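Local coordinates for Sys-1 protein (Caenorhabditis elegans, PDB 3C2G) that acts as a beta-catenin-type transcription coregulator in the Wnt asymmetry pathway, directly binding the TCF factor POP-1 to activate or repress target genes, at residues L228-M232 / T263-L267; I239-P244 / Q294-N298; P552-L556 / V569-C573. Residues are numbered along the deposited sequence.

Interaction 1. Residues L228-M232 / T263-L267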
# COMPACT_ATOMS: atom_id res chain seq x y z
N LEU A 228 12.97 5.85 -13.19
CA LEU A 228 11.63 5.31 -13.27
C LEU A 228 10.58 6.37 -13.61
O LEU A 228 9.65 6.10 -14.37
CB LEU A 228 11.28 4.51 -12.02
CG LEU A 228 12.08 3.19 -11.93
CD1 LEU A 228 11.76 2.42 -10.65
CD2 LEU A 228 11.85 2.31 -13.18
N ASN A 229 10.77 7.59 -13.08
CA ASN A 229 9.90 8.71 -13.43
C ASN A 229 9.95 9.08 -14.90
O ASN A 229 8.92 9.35 -15.49
CB ASN A 229 10.21 9.97 -12.59
CG ASN A 229 9.60 9.91 -11.19
OD1 ASN A 229 8.78 9.04 -10.88
ND2 ASN A 229 10.00 10.84 -10.33
N ALA A 230 11.14 9.09 -15.49
CA ALA A 230 11.27 9.48 -16.89
C ALA A 230 10.69 8.39 -17.81
O ALA A 230 10.18 8.69 -18.88
CB ALA A 230 12.69 9.81 -17.24
N VAL A 231 10.74 7.14 -17.35
CA VAL A 231 10.16 6.01 -18.06
C VAL A 231 8.62 6.06 -18.03
O VAL A 231 7.97 5.86 -19.06
CB VAL A 231 10.70 4.65 -17.50
CG1 VAL A 231 9.93 3.47 -18.06
CG2 VAL A 231 12.19 4.49 -17.78
N MSE A 232 8.05 6.31 -16.85
CA MSE A 232 6.62 6.60 -16.70
C MSE A 232 6.16 7.63 -17.73
O MSE A 232 5.20 7.43 -18.46
CB MSE A 232 6.38 7.22 -15.33
CG MSE A 232 5.68 6.41 -14.26
SE MSE A 232 5.23 7.76 -12.85
CE MSE A 232 4.49 9.09 -14.04
N THR A 263 6.17 -0.06 -13.59
CA THR A 263 6.95 1.03 -13.01
C THR A 263 6.30 1.54 -11.72
O THR A 263 7.00 1.80 -10.76
CB THR A 263 7.14 2.16 -14.00
OG1 THR A 263 7.88 1.67 -15.12
CG2 THR A 263 7.89 3.32 -13.37
N PHE A 264 4.97 1.64 -11.70
CA PHE A 264 4.27 1.98 -10.47
C PHE A 264 4.54 0.93 -9.40
O PHE A 264 4.86 1.26 -8.26
CB PHE A 264 2.74 2.12 -10.69
CG PHE A 264 2.31 3.36 -11.45
CD1 PHE A 264 3.02 4.55 -11.38
CD2 PHE A 264 1.14 3.34 -12.22
CE1 PHE A 264 2.59 5.70 -12.07
CE2 PHE A 264 0.69 4.48 -12.91
CZ PHE A 264 1.42 5.65 -12.83
N ASP A 265 4.41 -0.34 -9.77
CA ASP A 265 4.65 -1.46 -8.85
C ASP A 265 6.07 -1.45 -8.29
O ASP A 265 6.27 -1.64 -7.10
CB ASP A 265 4.34 -2.79 -9.54
CG ASP A 265 4.51 -4.00 -8.60
OD1 ASP A 265 3.84 -4.05 -7.54
OD2 ASP A 265 5.32 -4.90 -8.92
N LEU A 266 7.07 -1.22 -9.15
CA LEU A 266 8.47 -1.19 -8.71
C LEU A 266 8.76 -0.01 -7.75
O LEU A 266 9.33 -0.20 -6.66
CB LEU A 266 9.42 -1.22 -9.90
CG LEU A 266 10.92 -1.31 -9.63
CD1 LEU A 266 11.29 -2.46 -8.68
CD2 LEU A 266 11.73 -1.40 -10.94
N LEU A 267 8.34 1.20 -8.13
CA LEU A 267 8.41 2.36 -7.22
C LEU A 267 7.73 2.09 -5.86
O LEU A 267 8.27 2.45 -4.82
CB LEU A 267 7.79 3.58 -7.86
CG LEU A 267 8.65 4.16 -8.97
CD1 LEU A 267 7.78 5.01 -9.86
CD2 LEU A 267 9.83 4.91 -8.38
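Two antiparallel helical segments, 228-232 of helix 224-239 and 263-267 of helix 251-270, face each other with axes 10.4 Å apart at closest approach and a crossing angle of -160°. The register is set by Leu228 and Thr263, whose CA atoms are 6.3 Å apart. Thr263 is small enough to sit close to the opposing backbone: its CG2 lies 3.4 Å from Leu228 O and 3.9 Å from Met232 CG, while its OG1 is hydrogen-bonded to Val259 O within its own helix. Leu228, the residue most covered here, uses CD1 to touch Leu266 CD2 at 3.8 Å and Leu267 CD2 at 3.9 Å. One turn on, Met232, present as selenomethionine, makes a Met-aromatic contact, its SE 3.4 Å from Phe264 CE1 and 4.7 Å from the ring centroid, in an oblique approach. Phe264 also reaches helices 285-292 and 298-311, so this pair leads into the next layer of the armadillo domain. With no hydrogen bond between the segments and every touching residue buried, cohesion here rests on apolar packing and the Met-aromatic contact.

Interaction 2. Residues I239-P244 / Q294-N298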
# COMPACT_ATOMS: atom_id res chain seq x y z
N ILE A 239 1.55 7.06 -25.41
CA ILE A 239 0.20 6.52 -25.39
C ILE A 239 -0.87 7.61 -25.30
O ILE A 239 -2.04 7.35 -25.59
CB ILE A 239 0.01 5.48 -24.25
CG1 ILE A 239 0.03 6.13 -22.88
CG2 ILE A 239 1.04 4.37 -24.34
CD1 ILE A 239 -0.56 5.26 -21.80
N ALA A 240 -0.45 8.82 -24.94
CA ALA A 240 -1.35 9.89 -24.52
C ALA A 240 -2.49 10.14 -25.51
O ALA A 240 -3.67 10.16 -25.11
CB ALA A 240 -0.60 11.17 -24.24
N GLY A 241 -2.16 10.31 -26.78
CA GLY A 241 -3.19 10.53 -27.78
C GLY A 241 -3.91 9.27 -28.28
O GLY A 241 -4.92 9.37 -28.98
N GLN A 242 -3.40 8.08 -27.92
CA GLN A 242 -3.93 6.82 -28.45
C GLN A 242 -5.32 6.48 -27.92
O GLN A 242 -5.57 6.51 -26.72
CB GLN A 242 -2.98 5.66 -28.13
CG GLN A 242 -1.59 5.81 -28.71
CD GLN A 242 -1.35 4.88 -29.87
OE1 GLN A 242 -2.09 4.90 -30.86
NE2 GLN A 242 -0.32 4.05 -29.75
N ASN A 243 -6.21 6.14 -28.85
CA ASN A 243 -7.55 5.69 -28.49
C ASN A 243 -7.49 4.32 -27.83
O ASN A 243 -7.00 3.36 -28.42
CB ASN A 243 -8.46 5.70 -29.73
CG ASN A 243 -9.71 4.84 -29.56
OD1 ASN A 243 -10.38 4.87 -28.52
ND2 ASN A 243 -10.04 4.08 -30.59
N PRO A 244 -8.01 4.22 -26.60
CA PRO A 244 -7.98 2.95 -25.85
C PRO A 244 -8.88 1.85 -26.42
O PRO A 244 -8.84 0.72 -25.93
CB PRO A 244 -8.49 3.37 -24.46
CG PRO A 244 -9.36 4.54 -24.72
CD PRO A 244 -8.65 5.30 -25.81
N GLN A 294 -4.22 10.32 -16.25
CA GLN A 294 -5.21 10.89 -17.19
C GLN A 294 -5.55 9.89 -18.30
O GLN A 294 -6.56 10.05 -18.97
CB GLN A 294 -4.70 12.20 -17.82
CG GLN A 294 -4.44 13.33 -16.83
CD GLN A 294 -3.73 14.54 -17.46
OE1 GLN A 294 -4.24 15.66 -17.43
NE2 GLN A 294 -2.54 14.32 -18.03
N TYR A 295 -4.72 8.87 -18.51
CA TYR A 295 -5.01 7.89 -19.56
C TYR A 295 -6.17 6.97 -19.17
O TYR A 295 -6.12 6.33 -18.13
CB TYR A 295 -3.79 7.08 -19.99
CG TYR A 295 -4.10 6.28 -21.24
CD1 TYR A 295 -4.01 6.87 -22.51
CD2 TYR A 295 -4.55 4.95 -21.17
CE1 TYR A 295 -4.33 6.17 -23.65
CE2 TYR A 295 -4.89 4.24 -22.31
CZ TYR A 295 -4.77 4.87 -23.56
OH TYR A 295 -5.09 4.20 -24.72
N PRO A 296 -7.20 6.87 -20.02
CA PRO A 296 -8.36 6.07 -19.63
C PRO A 296 -8.10 4.57 -19.71
O PRO A 296 -8.46 3.91 -20.68
CB PRO A 296 -9.45 6.50 -20.62
CG PRO A 296 -8.68 6.99 -21.84
CD PRO A 296 -7.34 7.49 -21.36
N ASN A 297 -7.47 4.04 -18.66
CA ASN A 297 -7.31 2.61 -18.48
C ASN A 297 -7.31 2.31 -16.98
O ASN A 297 -6.48 2.83 -16.21
CB ASN A 297 -6.00 2.14 -19.12
CG ASN A 297 -5.71 0.69 -18.84
OD1 ASN A 297 -5.27 0.32 -17.74
ND2 ASN A 297 -5.97 -0.16 -19.82
N ASN A 298 -8.25 1.46 -16.56
CA ASN A 298 -8.51 1.23 -15.15
C ASN A 298 -7.41 0.53 -14.37
O ASN A 298 -7.22 0.81 -13.18
CB ASN A 298 -9.87 0.56 -14.96
CG ASN A 298 -11.02 1.46 -15.39
OD1 ASN A 298 -10.80 2.63 -15.73
ND2 ASN A 298 -12.23 0.93 -15.38
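Tyr295 dominates this meeting of two loops, contributing 112 Å² of the 264 Å² buried. Its t rotamer (chi1 -169°) and chi2 of 83° turn the ring edge to the carbonyls Ala240 O and Gln242 O of the type I turn Ile239-Gln242, and its OH donates a 3.1 Å hydrogen bond to Gln242 O. Ile239, with chi1 p and chi2 t, brings CD1 over one ring face, 3.9 Å from the Tyr295 centroid and 19° off the normal, a CH-pi contact. Pro244 CB approaches obliquely, 3.5 Å from Tyr295 OH, and Pro244 CG meets Pro296 CG at 3.8 Å. Pro296 centres an inverse gamma turn closed by Asn297 N to Tyr295 O at 2.7 Å; next, Asn297, with chi1 t, uses OD1 to cap Leu300 N at the start of helix 298-311. Tyr295 thus joins the loop after helix 224-239 to the one after helix 285-292, beside Leu253 of helix 251-270. The contact combines apolar and polar parts: an aromatic face meets aliphatic carbon while the phenol tip satisfies a backbone carbonyl.

Interaction 3. Residues P552-L556 / V569-C573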
# COMPACT_ATOMS: atom_id res chain seq x y z
N PRO A 552 -19.50 4.81 34.63
CA PRO A 552 -18.26 5.21 33.96
C PRO A 552 -17.06 5.29 34.90
O PRO A 552 -15.94 5.02 34.48
CB PRO A 552 -18.58 6.60 33.39
CG PRO A 552 -20.07 6.61 33.28
CD PRO A 552 -20.56 5.82 34.46
N LEU A 553 -17.30 5.61 36.17
CA LEU A 553 -16.23 5.67 37.17
C LEU A 553 -15.35 4.42 37.17
O LEU A 553 -14.14 4.50 37.39
CB LEU A 553 -16.78 5.96 38.57
CG LEU A 553 -15.76 6.30 39.67
CD1 LEU A 553 -14.74 7.37 39.24
CD2 LEU A 553 -16.44 6.72 40.97
N ASN A 554 -15.96 3.27 36.89
CA ASN A 554 -15.24 1.99 36.81
C ASN A 554 -14.20 1.92 35.68
O ASN A 554 -13.36 1.03 35.66
CB ASN A 554 -16.24 0.82 36.74
CG ASN A 554 -17.06 0.65 38.02
OD1 ASN A 554 -16.57 0.92 39.13
ND2 ASN A 554 -18.30 0.20 37.87
N LEU A 555 -14.27 2.86 34.74
CA LEU A 555 -13.24 3.02 33.71
C LEU A 555 -11.88 3.42 34.30
O LEU A 555 -10.85 3.30 33.64
CB LEU A 555 -13.66 4.10 32.71
CG LEU A 555 -14.30 3.81 31.35
CD1 LEU A 555 -14.89 2.42 31.19
CD2 LEU A 555 -15.35 4.88 31.09
N LEU A 556 -11.90 3.92 35.53
CA LEU A 556 -10.70 4.45 36.17
C LEU A 556 -10.05 3.43 37.08
O LEU A 556 -9.01 3.70 37.67
CB LEU A 556 -11.02 5.69 36.99
CG LEU A 556 -11.57 6.93 36.29
CD1 LEU A 556 -11.62 8.07 37.30
CD2 LEU A 556 -10.75 7.32 35.08
N VAL A 569 -14.49 11.74 33.15
CA VAL A 569 -15.20 10.65 33.79
C VAL A 569 -15.88 11.15 35.05
O VAL A 569 -17.04 10.85 35.29
CB VAL A 569 -14.26 9.47 34.06
CG1 VAL A 569 -14.78 8.60 35.17
CG2 VAL A 569 -14.07 8.67 32.77
N LEU A 570 -15.17 11.95 35.84
CA LEU A 570 -15.74 12.50 37.07
C LEU A 570 -16.93 13.40 36.78
O LEU A 570 -17.98 13.29 37.44
CB LEU A 570 -14.69 13.27 37.87
CG LEU A 570 -13.55 12.44 38.45
CD1 LEU A 570 -12.39 13.33 38.86
CD2 LEU A 570 -14.03 11.60 39.61
N VAL A 571 -16.78 14.28 35.80
CA VAL A 571 -17.79 15.28 35.50
C VAL A 571 -19.05 14.65 34.92
O VAL A 571 -20.16 15.01 35.33
CB VAL A 571 -17.23 16.37 34.57
CG1 VAL A 571 -18.34 17.30 34.04
CG2 VAL A 571 -16.16 17.19 35.31
N VAL A 572 -18.88 13.70 34.00
CA VAL A 572 -20.03 13.06 33.37
C VAL A 572 -20.84 12.29 34.40
O VAL A 572 -22.07 12.31 34.38
CB VAL A 572 -19.65 12.16 32.14
CG1 VAL A 572 -19.14 10.78 32.55
CG2 VAL A 572 -20.84 12.00 31.22
N CYS A 573 -20.13 11.62 35.32
CA CYS A 573 -20.78 10.86 36.38
C CYS A 573 -21.62 11.78 37.26
O CYS A 573 -22.78 11.48 37.54
CB CYS A 573 -19.75 10.11 37.22
SG CYS A 573 -19.15 8.62 36.44
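Val569 overlaps the short 3-10 segment 552-556, where its side chain is met by four residues and 79 Å² of its surface is covered, the most of any residue in this contact. Its CG1 lies 3.8 Å from each of Pro552 O, Leu553 CA and Leu556 CG, and its CG2 is 4.3 Å from Leu555 CD2. The CA atoms of Leu553 and Val569 are 6.1 Å apart, close enough for the valine methyl to reach backbone as well as side chains. The 3-10 character follows from the i to i+3 bonds Leu555 N to Pro552 O (2.7 Å) and Leu556 N to Leu553 O (3.0 Å). The CA-to-CB bonds of Pro552, Leu555 and Leu556 point toward segment 569-573, and that of Leu553 points sideways. One helical turn beyond Val569, Cys573 SG sits 3.7 Å from Pro552 CB and 3.5 Å from Leu553 N. Leu553 CD1 also approaches Leu570 CD2 at 4.3 Å, and both leucines touch Leu594 of helix 591-598; Leu570 continues to helix 603-613, and Leu555 to helix 515-535. The contact therefore folds the loop ahead of helix 563-579 back onto that helix, within the last helices of the armadillo domain. No hydrogen bond links the segments, so their 303 Å² interface depends on the close fit of aliphatic groups, proline ring and thiol rather than on directional polar pairing.

How the interactions relate
Interactions 1 and 2 are neighbours: their centres lie about 17 Å apart and their nearest atoms about 7 Å apart, without touching. Their segments alternate along the chain, because helix 224-239 carries 228-232 and ends at the turn of 239-244, while helix 251-270, holding 263-267, lies between the two loops in sequence. Interaction 1 is a buried helix-helix contact, interaction 2 a partly buried one between loops; Ile239 and Tyr295 both touch helix 251-270. Interaction 3 follows later in sequence, with its centre about 54 Å from that of interaction 1 and 59 Å from that of interaction 2, reflecting the elongated solenoid; interactions 2 and 3 lie on opposite sides of the chain's centre.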